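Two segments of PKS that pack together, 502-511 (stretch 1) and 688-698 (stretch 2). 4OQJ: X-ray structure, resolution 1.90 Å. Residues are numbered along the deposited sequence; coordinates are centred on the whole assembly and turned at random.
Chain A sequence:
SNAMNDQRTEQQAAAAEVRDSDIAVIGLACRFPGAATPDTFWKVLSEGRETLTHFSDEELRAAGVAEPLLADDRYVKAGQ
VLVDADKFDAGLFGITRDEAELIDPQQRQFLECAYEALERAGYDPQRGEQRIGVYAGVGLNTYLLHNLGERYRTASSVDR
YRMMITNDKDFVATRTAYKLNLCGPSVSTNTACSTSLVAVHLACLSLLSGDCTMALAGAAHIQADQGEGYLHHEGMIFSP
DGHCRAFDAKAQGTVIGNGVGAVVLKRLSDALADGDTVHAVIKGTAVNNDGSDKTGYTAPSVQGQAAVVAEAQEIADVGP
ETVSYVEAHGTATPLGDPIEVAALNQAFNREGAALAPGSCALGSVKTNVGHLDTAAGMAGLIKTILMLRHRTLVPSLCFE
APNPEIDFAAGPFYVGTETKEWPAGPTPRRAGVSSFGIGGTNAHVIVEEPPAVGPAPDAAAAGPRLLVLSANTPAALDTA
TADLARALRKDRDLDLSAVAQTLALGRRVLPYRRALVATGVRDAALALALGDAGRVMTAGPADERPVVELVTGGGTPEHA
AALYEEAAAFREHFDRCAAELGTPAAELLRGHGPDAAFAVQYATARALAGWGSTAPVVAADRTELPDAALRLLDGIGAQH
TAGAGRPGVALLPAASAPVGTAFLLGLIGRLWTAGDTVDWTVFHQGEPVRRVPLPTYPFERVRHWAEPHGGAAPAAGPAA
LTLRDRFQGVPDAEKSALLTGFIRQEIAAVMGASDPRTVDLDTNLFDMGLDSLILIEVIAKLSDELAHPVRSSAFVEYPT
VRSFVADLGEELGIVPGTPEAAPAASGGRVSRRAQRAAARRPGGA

Stretch 1 (502-511) TLALGRRVLP
Stretch 2 688-698: PVRRVPLPTYP

An extended segment outside regular secondary structure can satisfy some of its backbone polar groups with side chains from a neighbouring segment. The contact between residues 502-511 and 688-698 of this PKS chain, whose touching residues are at least 184 apart in sequence, is a compact example. Its two direct hydrogen bonds both join a side chain of the first stretch to the backbone of the second. In one, Val692 N donates to Thr502 OG1 at 3.1 Å, with an N-H...O angle of 155°. Thr502 has chi1 in the m well (-59°) and its CB directed toward the second stretch, which sets OG1 3.4 Å from Arg691 CA. In the other, Arg507 NH2 donates to Pro695 O at 3.0 Å and 151°. This carbonyl lies at the edge of the guanidinium, near its plane, as does that of Leu694, whose O is 3.4 Å from the same Arg507 NH2.

The arginine is folded to make this reach, with chi1 and chi2 both m (-70° and -72°), chi3 t and chi4 -78°. Its other terminal nitrogen turns back on its own stretch, where Arg507 NH1 donates to Gly506 O at 2.9 Å, which ties the guanidinium to its own stretch. Water extends the network. One molecule accepts from Arg507 NH2 at 2.9 Å and from Leu694 N at 2.8 Å, and lies 2.8 Å from Val692 O. A second donates to Leu505 O at 2.7 Å and accepts from Arg691 NH2 at 3.1 Å, linking the backbone of this segment to an extended arginine (chi1 m, chi2 and chi3 t, chi4 80°).

The backbone follows a simple course. Residues 502-505 belong to a helix that begins earlier in the chain, and Gly506 (phi/psi -119/18) is the first to leave helical values; its N makes a weak 2.8 Å hydrogen bond to Thr502 O. A CB on Gly506 would lie 2.8 Å from that same Thr502 O, so glycine fits this turn. From Arg507 to Leu510 the chain is extended, with Arg507 at -133/141. The second stretch has no regular helix or strand, yet residues 689-697 all have extended torsions. The two run in the same general sense: Thr502 CA is 5.1 Å from Arg691 CA, and farther along Arg507 CA is 8.8 Å from Tyr697 CA.

Apolar side chains pack around these bonds, and 479 Å² is buried over both sides. Buried Leu694 (chi1 m, chi2 t) points toward the first stretch; its CD1 meets Thr502 CG2 at 3.8 Å and Leu503 CG at 3.9 Å, so the threonine pairs a polar hydroxyl with a methyl suited to packing. At one end Leu505 CD1 touches Val689 CG1 at 3.9 Å, with Val689 in t and Leu505 in m, t. At the other, Leu510 CD1 (m, t) approaches Tyr697 CE1 obliquely at 3.7 Å; the tyrosine has chi1 t and chi2 88°, while its OH is hydrogen-bonded elsewhere in the structure.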

# COMPACT_ATOMS: atom_id res chain seq x y z
N THR A 502 -25.14 -9.30 -18.97
CA THR A 502 -23.82 -9.58 -18.43
C THR A 502 -22.86 -9.92 -19.56
O THR A 502 -21.74 -9.45 -19.61
CB THR A 502 -23.87 -10.72 -17.43
OG1 THR A 502 -24.76 -10.36 -16.36
CG2 THR A 502 -22.48 -11.03 -16.86
N LEU A 503 -23.33 -10.73 -20.50
CA LEU A 503 -22.50 -11.16 -21.61
C LEU A 503 -22.13 -10.00 -22.54
O LEU A 503 -21.02 -9.96 -23.06
CB LEU A 503 -23.21 -12.25 -22.40
CG LEU A 503 -23.31 -13.64 -21.77
CD1 LEU A 503 -24.23 -14.51 -22.62
CD2 LEU A 503 -21.95 -14.30 -21.64
N ALA A 504 -23.07 -9.07 -22.75
CA ALA A 504 -22.89 -7.95 -23.66
C ALA A 504 -22.02 -6.85 -23.06
O ALA A 504 -21.24 -6.23 -23.77
CB ALA A 504 -24.26 -7.37 -24.07
N LEU A 505 -22.19 -6.62 -21.76
CA LEU A 505 -21.56 -5.48 -21.09
C LEU A 505 -20.34 -5.88 -20.28
O LEU A 505 -19.49 -5.05 -19.99
CB LEU A 505 -22.57 -4.81 -20.16
CG LEU A 505 -23.80 -4.18 -20.82
CD1 LEU A 505 -24.84 -3.91 -19.76
CD2 LEU A 505 -23.44 -2.90 -21.57
N GLY A 506 -20.24 -7.16 -19.94
CA GLY A 506 -19.31 -7.60 -18.91
C GLY A 506 -18.26 -8.58 -19.39
O GLY A 506 -17.63 -9.25 -18.57
N ARG A 507 -18.06 -8.63 -20.70
CA ARG A 507 -17.09 -9.55 -21.30
C ARG A 507 -16.23 -8.81 -22.31
O ARG A 507 -16.73 -7.96 -23.04
CB ARG A 507 -17.81 -10.73 -21.97
CG ARG A 507 -18.48 -11.68 -20.99
CD ARG A 507 -17.42 -12.50 -20.26
NE ARG A 507 -17.96 -13.46 -19.29
CZ ARG A 507 -18.39 -13.13 -18.08
NH1 ARG A 507 -18.41 -11.86 -17.69
NH2 ARG A 507 -18.82 -14.08 -17.25
N ARG A 508 -14.93 -9.10 -22.35
CA ARG A 508 -14.06 -8.44 -23.30
C ARG A 508 -14.55 -8.68 -24.74
O ARG A 508 -14.97 -9.78 -25.08
CB ARG A 508 -12.62 -8.93 -23.16
CG ARG A 508 -11.65 -8.17 -24.05
CD ARG A 508 -10.22 -8.53 -23.75
NE ARG A 508 -9.73 -7.86 -22.54
CZ ARG A 508 -8.44 -7.76 -22.23
NH1 ARG A 508 -7.52 -8.30 -23.02
NH2 ARG A 508 -8.08 -7.12 -21.14
N VAL A 509 -14.49 -7.64 -25.58
CA VAL A 509 -14.92 -7.74 -26.98
C VAL A 509 -13.78 -8.31 -27.80
O VAL A 509 -12.75 -7.64 -27.98
CB VAL A 509 -15.31 -6.36 -27.56
CG1 VAL A 509 -15.74 -6.48 -29.02
CG2 VAL A 509 -16.40 -5.74 -26.73
N LEU A 510 -13.93 -9.53 -28.28
CA LEU A 510 -12.83 -10.24 -28.92
C LEU A 510 -13.22 -10.68 -30.34
O LEU A 510 -14.39 -10.58 -30.70
CB LEU A 510 -12.40 -11.42 -28.05
CG LEU A 510 -11.76 -11.02 -26.70
CD1 LEU A 510 -11.67 -12.21 -25.76
CD2 LEU A 510 -10.38 -10.45 -26.93
N PRO A 511 -12.25 -11.14 -31.15
CA PRO A 511 -12.46 -11.27 -32.60
C PRO A 511 -13.29 -12.46 -33.09
O PRO A 511 -13.97 -12.34 -34.11
CB PRO A 511 -11.04 -11.39 -33.16
CG PRO A 511 -10.14 -10.89 -32.08
CD PRO A 511 -10.82 -11.24 -30.80
N PRO A 688 -33.29 -1.70 -16.45
CA PRO A 688 -32.34 -1.95 -15.36
C PRO A 688 -31.45 -3.14 -15.69
O PRO A 688 -31.94 -4.20 -16.08
CB PRO A 688 -33.25 -2.24 -14.17
CG PRO A 688 -34.50 -2.78 -14.77
CD PRO A 688 -34.67 -2.04 -16.06
N VAL A 689 -30.15 -2.95 -15.54
CA VAL A 689 -29.17 -4.00 -15.79
C VAL A 689 -28.91 -4.78 -14.50
O VAL A 689 -28.81 -4.18 -13.43
CB VAL A 689 -27.85 -3.40 -16.32
CG1 VAL A 689 -26.77 -4.45 -16.41
CG2 VAL A 689 -28.09 -2.73 -17.67
N ARG A 690 -28.84 -6.10 -14.60
CA ARG A 690 -28.45 -6.94 -13.47
C ARG A 690 -27.28 -7.82 -13.88
O ARG A 690 -27.42 -8.70 -14.73
CB ARG A 690 -29.62 -7.81 -13.01
CG ARG A 690 -30.79 -7.03 -12.47
CD ARG A 690 -30.56 -6.58 -11.04
NE ARG A 690 -31.75 -5.93 -10.50
CZ ARG A 690 -32.09 -4.67 -10.73
NH1 ARG A 690 -33.20 -4.18 -10.19
NH2 ARG A 690 -31.32 -3.88 -11.48
N ARG A 691 -26.11 -7.57 -13.30
CA ARG A 691 -24.93 -8.39 -13.58
C ARG A 691 -24.93 -9.65 -12.72
O ARG A 691 -25.15 -9.57 -11.51
CB ARG A 691 -23.66 -7.58 -13.33
CG ARG A 691 -23.41 -6.58 -14.42
CD ARG A 691 -22.32 -5.63 -14.03
NE ARG A 691 -21.93 -4.79 -15.15
CZ ARG A 691 -22.59 -3.72 -15.56
NH1 ARG A 691 -23.71 -3.34 -14.95
NH2 ARG A 691 -22.13 -3.03 -16.59
N VAL A 692 -24.66 -10.80 -13.32
CA VAL A 692 -24.69 -12.07 -12.58
C VAL A 692 -23.48 -12.93 -12.92
O VAL A 692 -22.94 -12.82 -14.03
CB VAL A 692 -25.98 -12.87 -12.88
CG1 VAL A 692 -27.21 -12.08 -12.48
CG2 VAL A 692 -26.07 -13.24 -14.37
N PRO A 693 -23.06 -13.79 -11.98
CA PRO A 693 -21.93 -14.69 -12.24
C PRO A 693 -22.19 -15.66 -13.38
O PRO A 693 -23.17 -16.40 -13.35
CB PRO A 693 -21.77 -15.45 -10.92
CG PRO A 693 -22.41 -14.60 -9.90
CD PRO A 693 -23.55 -13.92 -10.59
N LEU A 694 -21.32 -15.66 -14.39
CA LEU A 694 -21.37 -16.63 -15.48
C LEU A 694 -19.97 -17.20 -15.63
O LEU A 694 -19.04 -16.68 -15.02
CB LEU A 694 -21.83 -15.97 -16.77
CG LEU A 694 -23.23 -15.36 -16.75
CD1 LEU A 694 -23.45 -14.52 -17.98
CD2 LEU A 694 -24.28 -16.46 -16.69
N PRO A 695 -19.81 -18.28 -16.42
CA PRO A 695 -18.46 -18.85 -16.50
C PRO A 695 -17.45 -17.83 -17.03
O PRO A 695 -17.84 -16.91 -17.74
CB PRO A 695 -18.62 -20.02 -17.46
CG PRO A 695 -20.08 -20.43 -17.31
CD PRO A 695 -20.81 -19.13 -17.11
N THR A 696 -16.19 -18.02 -16.65
CA THR A 696 -15.12 -17.08 -16.98
C THR A 696 -14.31 -17.62 -18.15
O THR A 696 -14.53 -18.74 -18.60
CB THR A 696 -14.25 -16.81 -15.73
OG1 THR A 696 -13.82 -18.05 -15.13
CG2 THR A 696 -15.07 -16.06 -14.72
N TYR A 697 -13.41 -16.79 -18.68
CA TYR A 697 -12.73 -17.07 -19.94
C TYR A 697 -11.91 -18.37 -19.91
O TYR A 697 -11.24 -18.67 -18.92
CB TYR A 697 -11.81 -15.89 -20.30
CG TYR A 697 -11.29 -15.97 -21.72
CD1 TYR A 697 -12.01 -15.43 -22.78
CD2 TYR A 697 -10.09 -16.61 -22.01
CE1 TYR A 697 -11.55 -15.52 -24.08
CE2 TYR A 697 -9.62 -16.70 -23.32
CZ TYR A 697 -10.36 -16.15 -24.35
OH TYR A 697 -9.92 -16.23 -25.67
N PRO A 698 -11.98 -19.17 -21.00
CA PRO A 698 -11.20 -20.41 -21.06
C PRO A 698 -9.78 -20.15 -21.57
O PRO A 698 -9.44 -20.43 -22.72
CB PRO A 698 -12.00 -21.28 -22.03
CG PRO A 698 -12.63 -20.30 -22.96
CD PRO A 698 -12.94 -19.07 -22.12
O HOH W 1 -19.31 -3.47 -17.85
O HOH W 2 -20.33 -13.09 -14.92